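Local coordinates for protein proabylysin (Pyrococcus abyssi, PDB 4JIU) that is the zymogen of a small soluble zinc metallopeptidase of the minigluzincin group and probably hydrolyses peptide bonds once activated, at residues E52-K66 against F76-A89. The protein carries 1 engineered substitution. Numbering follows the deposited sequence.
With ZN (zinc ion), chain B.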
loop_
_atom_site.group_PDB
_atom_site.type_symbol
_atom_site.label_atom_id
_atom_site.label_comp_id
_atom_site.label_asym_id
_atom_site.label_seq_id
_atom_site.Cartn_x
_atom_site.Cartn_y
_atom_site.Cartn_z
ATOM N N GLU A 52 -8.392 5.144 6.107
ATOM C CA GLU A 52 -7.411 4.254 6.719
ATOM C C GLU A 52 -7.096 3.093 5.806
ATOM O O GLU A 52 -5.968 2.596 5.797
ATOM C CB GLU A 52 -7.945 3.766 8.101
ATOM C CG GLU A 52 -6.984 2.859 8.834
ATOM C CD GLU A 52 -7.354 2.315 10.202
ATOM O OE1 GLU A 52 -6.446 1.850 11.009
ATOM O OE2 GLU A 52 -8.587 2.278 10.459
ATOM N N GLU A 53 -8.092 2.587 5.064
ATOM C CA GLU A 53 -7.889 1.488 4.135
ATOM C C GLU A 53 -7.023 1.926 2.945
ATOM O O GLU A 53 -6.147 1.196 2.550
ATOM C CB GLU A 53 -9.213 0.918 3.665
ATOM C CG GLU A 53 -10.087 0.326 4.718
ATOM C CD GLU A 53 -11.579 0.291 4.466
ATOM O OE1 GLU A 53 -12.083 0.799 3.450
ATOM O OE2 GLU A 53 -12.237 -0.266 5.385
ATOM N N MET A 54 -7.305 3.106 2.403
ATOM C CA MET A 54 -6.421 3.631 1.332
ATOM C C MET A 54 -4.994 3.798 1.841
ATOM O O MET A 54 -4.032 3.478 1.153
ATOM C CB MET A 54 -6.948 4.990 0.851
ATOM C CG MET A 54 -8.226 4.938 0.085
ATOM S SD MET A 54 -8.700 6.534 -0.647
ATOM C CE MET A 54 -9.852 7.073 0.604
ATOM N N PHE A 55 -4.882 4.366 3.044
ATOM C CA PHE A 55 -3.560 4.572 3.623
ATOM C C PHE A 55 -2.855 3.224 3.818
ATOM O O PHE A 55 -1.656 3.124 3.579
ATOM C CB PHE A 55 -3.664 5.330 4.951
ATOM C CG PHE A 55 -2.370 5.970 5.384
ATOM C CD1 PHE A 55 -1.724 6.906 4.569
ATOM C CD2 PHE A 55 -1.809 5.642 6.621
ATOM C CE1 PHE A 55 -0.582 7.516 4.985
ATOM C CE2 PHE A 55 -0.642 6.307 7.036
ATOM C CZ PHE A 55 -0.045 7.220 6.211
ATOM N N TYR A 56 -3.584 2.205 4.279
ATOM C CA TYR A 56 -2.976 0.880 4.406
ATOM C C TYR A 56 -2.371 0.426 3.103
ATOM O O TYR A 56 -1.291 -0.110 3.032
ATOM C CB TYR A 56 -3.984 -0.152 4.997
ATOM C CG TYR A 56 -3.305 -1.493 5.013
ATOM C CD1 TYR A 56 -2.349 -1.760 6.003
ATOM C CD2 TYR A 56 -3.460 -2.459 4.058
ATOM C CE1 TYR A 56 -1.688 -2.933 6.035
ATOM C CE2 TYR A 56 -2.750 -3.615 4.041
ATOM C CZ TYR A 56 -1.840 -3.869 5.044
ATOM O OH TYR A 56 -1.119 -5.029 5.092
ATOM N N ILE A 57 -3.169 0.511 2.015
ATOM C CA ILE A 57 -2.669 0.065 0.728
ATOM C C ILE A 57 -1.379 0.791 0.351
ATOM O O ILE A 57 -0.432 0.164 -0.110
ATOM C CB ILE A 57 -3.764 0.195 -0.358
ATOM C CG1 ILE A 57 -4.925 -0.761 -0.048
ATOM C CG2 ILE A 57 -3.167 -0.025 -1.733
ATOM C CD1 ILE A 57 -6.144 -0.515 -0.839
ATOM N N LEU A 58 -1.365 2.109 0.496
ATOM C CA LEU A 58 -0.172 2.871 0.181
ATOM C C LEU A 58 1.000 2.449 1.030
ATOM O O LEU A 58 2.129 2.318 0.532
ATOM C CB LEU A 58 -0.457 4.364 0.302
ATOM C CG LEU A 58 -1.391 4.924 -0.769
ATOM C CD1 LEU A 58 -1.677 6.393 -0.481
ATOM C CD2 LEU A 58 -0.861 4.793 -2.168
ATOM N N ILE A 59 0.804 2.290 2.345
ATOM C CA ILE A 59 1.859 1.863 3.244
ATOM C C ILE A 59 2.338 0.468 2.868
ATOM O O ILE A 59 3.575 0.250 2.869
ATOM C CB ILE A 59 1.399 1.960 4.698
ATOM C CG1 ILE A 59 1.302 3.405 5.207
ATOM C CG2 ILE A 59 2.271 1.101 5.616
ATOM C CD1 ILE A 59 2.636 4.083 5.421
ATOM N N HIS A 60 1.435 -0.446 2.589
ATOM C CA HIS A 60 1.797 -1.801 2.204
ATOM C C HIS A 60 2.662 -1.777 0.972
ATOM O O HIS A 60 3.710 -2.450 0.886
ATOM C CB HIS A 60 0.510 -2.612 2.035
ATOM C CG HIS A 60 0.765 -4.044 1.659
ATOM N ND1 HIS A 60 0.513 -5.079 2.528
ATOM C CD2 HIS A 60 1.203 -4.683 0.550
ATOM C CE1 HIS A 60 0.803 -6.248 1.971
ATOM N NE2 HIS A 60 1.266 -6.018 0.740
ATOM N N GLU A 61 2.207 -1.045 -0.045
ATOM C CA GLU A 61 2.972 -1.023 -1.293
ATOM C C GLU A 61 4.322 -0.293 -1.159
ATOM O O GLU A 61 5.330 -0.750 -1.651
ATOM C CB GLU A 61 2.132 -0.483 -2.425
ATOM C CG GLU A 61 0.889 -1.308 -2.713
ATOM C CD GLU A 61 1.159 -2.757 -3.029
ATOM O OE1 GLU A 61 2.237 -3.188 -3.445
ATOM O OE2 GLU A 61 0.181 -3.541 -2.838
ATOM N N LEU A 62 4.340 0.813 -0.409
ATOM C CA LEU A 62 5.569 1.512 -0.137
ATOM C C LEU A 62 6.524 0.610 0.657
ATOM O O LEU A 62 7.738 0.672 0.426
ATOM C CB LEU A 62 5.394 2.815 0.651
ATOM C CG LEU A 62 4.835 3.977 -0.147
ATOM C CD1 LEU A 62 4.448 5.105 0.779
ATOM C CD2 LEU A 62 5.823 4.481 -1.195
ATOM N N ALA A 63 6.015 -0.210 1.568
ATOM C CA ALA A 63 6.831 -1.124 2.321
ATOM C C ALA A 63 7.512 -2.138 1.428
ATOM O O ALA A 63 8.675 -2.501 1.648
ATOM C CB ALA A 63 6.015 -1.808 3.423
ATOM N N HIS A 64 6.838 -2.589 0.377
ATOM C CA HIS A 64 7.481 -3.483 -0.605
ATOM C C HIS A 64 8.683 -2.787 -1.203
ATOM O O HIS A 64 9.777 -3.325 -1.315
ATOM C CB HIS A 64 6.512 -3.895 -1.705
ATOM C CG HIS A 64 5.639 -5.040 -1.348
ATOM N ND1 HIS A 64 6.168 -6.288 -1.042
ATOM C CD2 HIS A 64 4.294 -5.165 -1.292
ATOM C CE1 HIS A 64 5.139 -7.095 -0.780
ATOM N NE2 HIS A 64 3.971 -6.456 -0.911
ATOM N N LEU A 65 8.486 -1.560 -1.650
ATOM C CA LEU A 65 9.520 -0.793 -2.312
ATOM C C LEU A 65 10.672 -0.530 -1.349
ATOM O O LEU A 65 11.853 -0.698 -1.726
ATOM C CB LEU A 65 8.967 0.525 -2.839
ATOM C CG LEU A 65 8.041 0.413 -4.031
ATOM C CD1 LEU A 65 7.458 1.813 -4.348
ATOM C CD2 LEU A 65 8.691 -0.173 -5.244
ATOM N N LYS A 66 10.388 -0.095 -0.141
ATOM C CA LYS A 66 11.442 0.245 0.809
ATOM C C LYS A 66 12.226 -0.965 1.274
ATOM O O LYS A 66 13.432 -0.916 1.395
ATOM C CB LYS A 66 10.832 0.962 1.975
ATOM C CG LYS A 66 11.931 1.530 2.899
ATOM C CD LYS A 66 11.214 2.318 4.006
ATOM C CE LYS A 66 12.195 3.167 4.783
ATOM N NZ LYS A 66 13.026 2.241 5.619
ATOM N N PHE A 76 9.669 -6.291 5.958
ATOM C CA PHE A 76 8.480 -5.694 5.345
ATOM C C PHE A 76 7.489 -5.256 6.390
ATOM O O PHE A 76 6.980 -4.138 6.422
ATOM C CB PHE A 76 7.890 -6.743 4.358
ATOM C CG PHE A 76 6.535 -6.325 3.843
ATOM C CD1 PHE A 76 6.445 -5.496 2.710
ATOM C CD2 PHE A 76 5.372 -6.740 4.463
ATOM C CE1 PHE A 76 5.222 -5.072 2.264
ATOM C CE2 PHE A 76 4.150 -6.278 4.033
ATOM C CZ PHE A 76 4.084 -5.466 2.950
ATOM N N TRP A 77 7.130 -6.186 7.295
ATOM C CA TRP A 77 6.118 -5.904 8.285
ATOM C C TRP A 77 6.581 -4.833 9.263
ATOM O O TRP A 77 5.790 -4.066 9.754
ATOM C CB TRP A 77 5.631 -7.149 9.033
ATOM C CG TRP A 77 4.819 -8.027 8.166
ATOM C CD1 TRP A 77 5.119 -9.292 7.768
ATOM C CD2 TRP A 77 3.562 -7.730 7.524
ATOM N NE1 TRP A 77 4.172 -9.835 6.945
ATOM C CE2 TRP A 77 3.180 -8.871 6.772
ATOM C CE3 TRP A 77 2.719 -6.625 7.487
ATOM C CZ2 TRP A 77 1.997 -8.952 6.007
ATOM C CZ3 TRP A 77 1.540 -6.692 6.741
ATOM C CH2 TRP A 77 1.202 -7.840 6.016
ATOM N N ARG A 78 7.916 -4.760 9.523
ATOM C CA ARG A 78 8.413 -3.680 10.366
ATOM C C ARG A 78 8.087 -2.293 9.793
ATOM O O ARG A 78 7.746 -1.383 10.544
ATOM C CB ARG A 78 9.920 -3.800 10.526
ATOM C CG ARG A 78 10.735 -2.746 11.182
ATOM C CD ARG A 78 12.114 -3.216 11.629
ATOM N NE ARG A 78 13.173 -3.064 10.630
ATOM C CZ ARG A 78 13.919 -3.979 10.031
ATOM N NH1 ARG A 78 13.781 -5.290 10.267
ATOM N NH2 ARG A 78 14.851 -3.638 9.136
ATOM N N GLU A 79 8.157 -2.164 8.468
ATOM C CA GLU A 79 7.804 -0.870 7.878
ATOM C C GLU A 79 6.312 -0.605 8.077
ATOM O O GLU A 79 5.894 0.483 8.447
ATOM C CB GLU A 79 8.145 -0.848 6.395
ATOM C CG GLU A 79 9.621 -0.993 6.104
ATOM C CD GLU A 79 10.445 0.132 6.685
ATOM O OE1 GLU A 79 9.935 1.239 6.975
ATOM O OE2 GLU A 79 11.687 -0.064 6.756
ATOM N N VAL A 80 5.462 -1.584 7.760
ATOM C CA VAL A 80 4.001 -1.436 7.926
ATOM C C VAL A 80 3.636 -1.038 9.341
ATOM O O VAL A 80 2.762 -0.180 9.558
ATOM C CB VAL A 80 3.296 -2.739 7.485
ATOM C CG1 VAL A 80 1.831 -2.690 7.828
ATOM C CG2 VAL A 80 3.516 -3.036 6.016
ATOM N N GLU A 81 4.363 -1.616 10.294
ATOM C CA GLU A 81 4.090 -1.389 11.710
ATOM C C GLU A 81 4.526 -0.031 12.220
ATOM O O GLU A 81 4.220 0.331 13.342
ATOM C CB GLU A 81 4.687 -2.550 12.528
ATOM C CG GLU A 81 3.885 -3.841 12.308
ATOM C CD GLU A 81 4.534 -5.081 12.829
ATOM O OE1 GLU A 81 4.112 -6.183 12.406
ATOM O OE2 GLU A 81 5.466 -4.980 13.649
ATOM N N LYS A 82 5.174 0.773 11.377
ATOM C CA LYS A 82 5.352 2.196 11.711
ATOM C C LYS A 82 4.031 2.947 11.722
ATOM O O LYS A 82 3.968 4.037 12.321
ATOM C CB LYS A 82 6.364 2.864 10.740
ATOM C CG LYS A 82 7.736 2.235 10.887
ATOM C CD LYS A 82 8.681 2.804 9.839
ATOM C CE LYS A 82 10.090 2.317 10.002
ATOM N NZ LYS A 82 10.952 2.855 8.924
ATOM N N VAL A 83 2.991 2.384 11.135
ATOM C CA VAL A 83 1.663 2.961 11.121
ATOM C C VAL A 83 0.653 2.000 11.777
ATOM O O VAL A 83 -0.093 2.479 12.619
ATOM C CB VAL A 83 1.176 3.266 9.682
ATOM C CG1 VAL A 83 -0.254 3.741 9.705
ATOM C CG2 VAL A 83 2.094 4.304 9.081
ATOM N N PHE A 84 0.658 0.728 11.366
ATOM C CA PHE A 84 -0.392 -0.209 11.768
ATOM C C PHE A 84 0.172 -1.193 12.784
ATOM O O PHE A 84 0.918 -2.096 12.383
ATOM C CB PHE A 84 -0.901 -0.948 10.538
ATOM C CG PHE A 84 -1.542 -0.008 9.540
ATOM C CD1 PHE A 84 -0.814 0.513 8.476
ATOM C CD2 PHE A 84 -2.849 0.397 9.656
ATOM C CE1 PHE A 84 -1.343 1.399 7.574
ATOM C CE2 PHE A 84 -3.447 1.258 8.771
ATOM C CZ PHE A 84 -2.669 1.776 7.726
ATOM N N PRO A 85 -0.071 -1.029 14.077
ATOM C CA PRO A 85 0.575 -1.864 15.091
ATOM C C PRO A 85 -0.067 -3.216 15.231
ATOM O O PRO A 85 -1.273 -3.371 15.083
ATOM C CB PRO A 85 0.378 -1.026 16.381
ATOM C CG PRO A 85 -0.943 -0.308 16.175
ATOM C CD PRO A 85 -0.966 -0.010 14.683
ATOM N N GLY A 86 0.718 -4.230 15.552
ATOM C CA GLY A 86 0.154 -5.464 16.063
ATOM C C GLY A 86 -0.713 -6.143 15.045
ATOM O O GLY A 86 -0.334 -6.453 13.922
ATOM N N GLU A 87 -1.941 -6.452 15.452
ATOM C CA GLU A 87 -2.908 -7.116 14.632
ATOM C C GLU A 87 -3.629 -6.196 13.658
ATOM O O GLU A 87 -4.493 -6.663 12.887
ATOM C CB GLU A 87 -3.890 -7.904 15.520
ATOM C CG GLU A 87 -3.141 -8.953 16.365
ATOM C CD GLU A 87 -3.867 -9.105 17.691
ATOM O OE1 GLU A 87 -4.522 -8.080 18.034
ATOM O OE2 GLU A 87 -3.778 -10.149 18.363
ATOM N N ARG A 88 -3.306 -4.926 13.647
ATOM C CA ARG A 88 -4.141 -3.971 12.851
ATOM C C ARG A 88 -3.987 -4.175 11.355
ATOM O O ARG A 88 -4.994 -4.046 10.663
ATOM C CB ARG A 88 -3.784 -2.527 13.244
ATOM C CG ARG A 88 -4.699 -1.476 12.628
ATOM C CD ARG A 88 -6.115 -1.637 13.120
ATOM N NE ARG A 88 -6.947 -0.477 12.834
ATOM C CZ ARG A 88 -8.134 -0.334 13.331
ATOM N NH1 ARG A 88 -8.636 -1.237 14.160
ATOM N NH2 ARG A 88 -8.838 0.712 13.013
ATOM N N ALA A 89 -2.795 -4.473 10.822
ATOM C CA ALA A 89 -2.718 -4.635 9.365
ATOM C C ALA A 89 -3.616 -5.722 8.863
ATOM O O ALA A 89 -4.286 -5.598 7.843
ATOM C CB ALA A 89 -1.278 -5.013 8.967
HETATM ZN ZN ZN B . 2.224 -7.294 -0.435
#
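Phe76 sets the CE1-CZ edge of its ring against the two zinc-binding histidines of helix 52-66. Its CZ lies 3.5 Å above the centre of the His60 imidazole, making an edge-to-face pair with planes at 71°, while the neighbouring CE1 lies over the centre of the His64 ring, more obliquely. With Phe76 CG anti to the backbone N (chi1 170°), the ring reaches in until CE1 also touches the His60 carbonyl. Both imidazoles present NE2 to the zinc ion at 2.0 Å; His72 and O of the C-terminal Val105 complete the site, and His64 ND1 is hydrogen-bonded to the Thr69 carbonyl oxygen. His60 and His64 belong to an HExxH helix motif, and Val105 at the metal is consistent with a zymogen whose site is blocked. The other imidazole nitrogen of His60, ND1, donates to Tyr56 OH (3.0 Å), nearly in the imidazole plane. That hydroxyl is also hydrogen-bonded to Glu93 of helix 88-100. The Tyr56 ring turns its own edge to the face of Phe84, CD1 standing above the rim, in a T-shaped pair with planes at 77°. Val80 fits as a knob among Tyr56, Ile59, His60 and Ala63.

Salt bridges close both ends. Arg88 grips Glu52 side-on: NE reaches OE1 at 3.0 Å in the guanidinium plane, and NH2 approaches the syn lone pair of OE2. At the other end Glu79, bent at chi2, receives Lys66 NZ on OE2 from above its carboxylate plane and Lys82 NZ on OE1 (2.7 Å). The chemistry implies that His60 is fixed in rotation by zinc, Phe76 and Tyr56 together, with Glu93 as a further polar support that probably enhances the imidazole's electron donation to the metal.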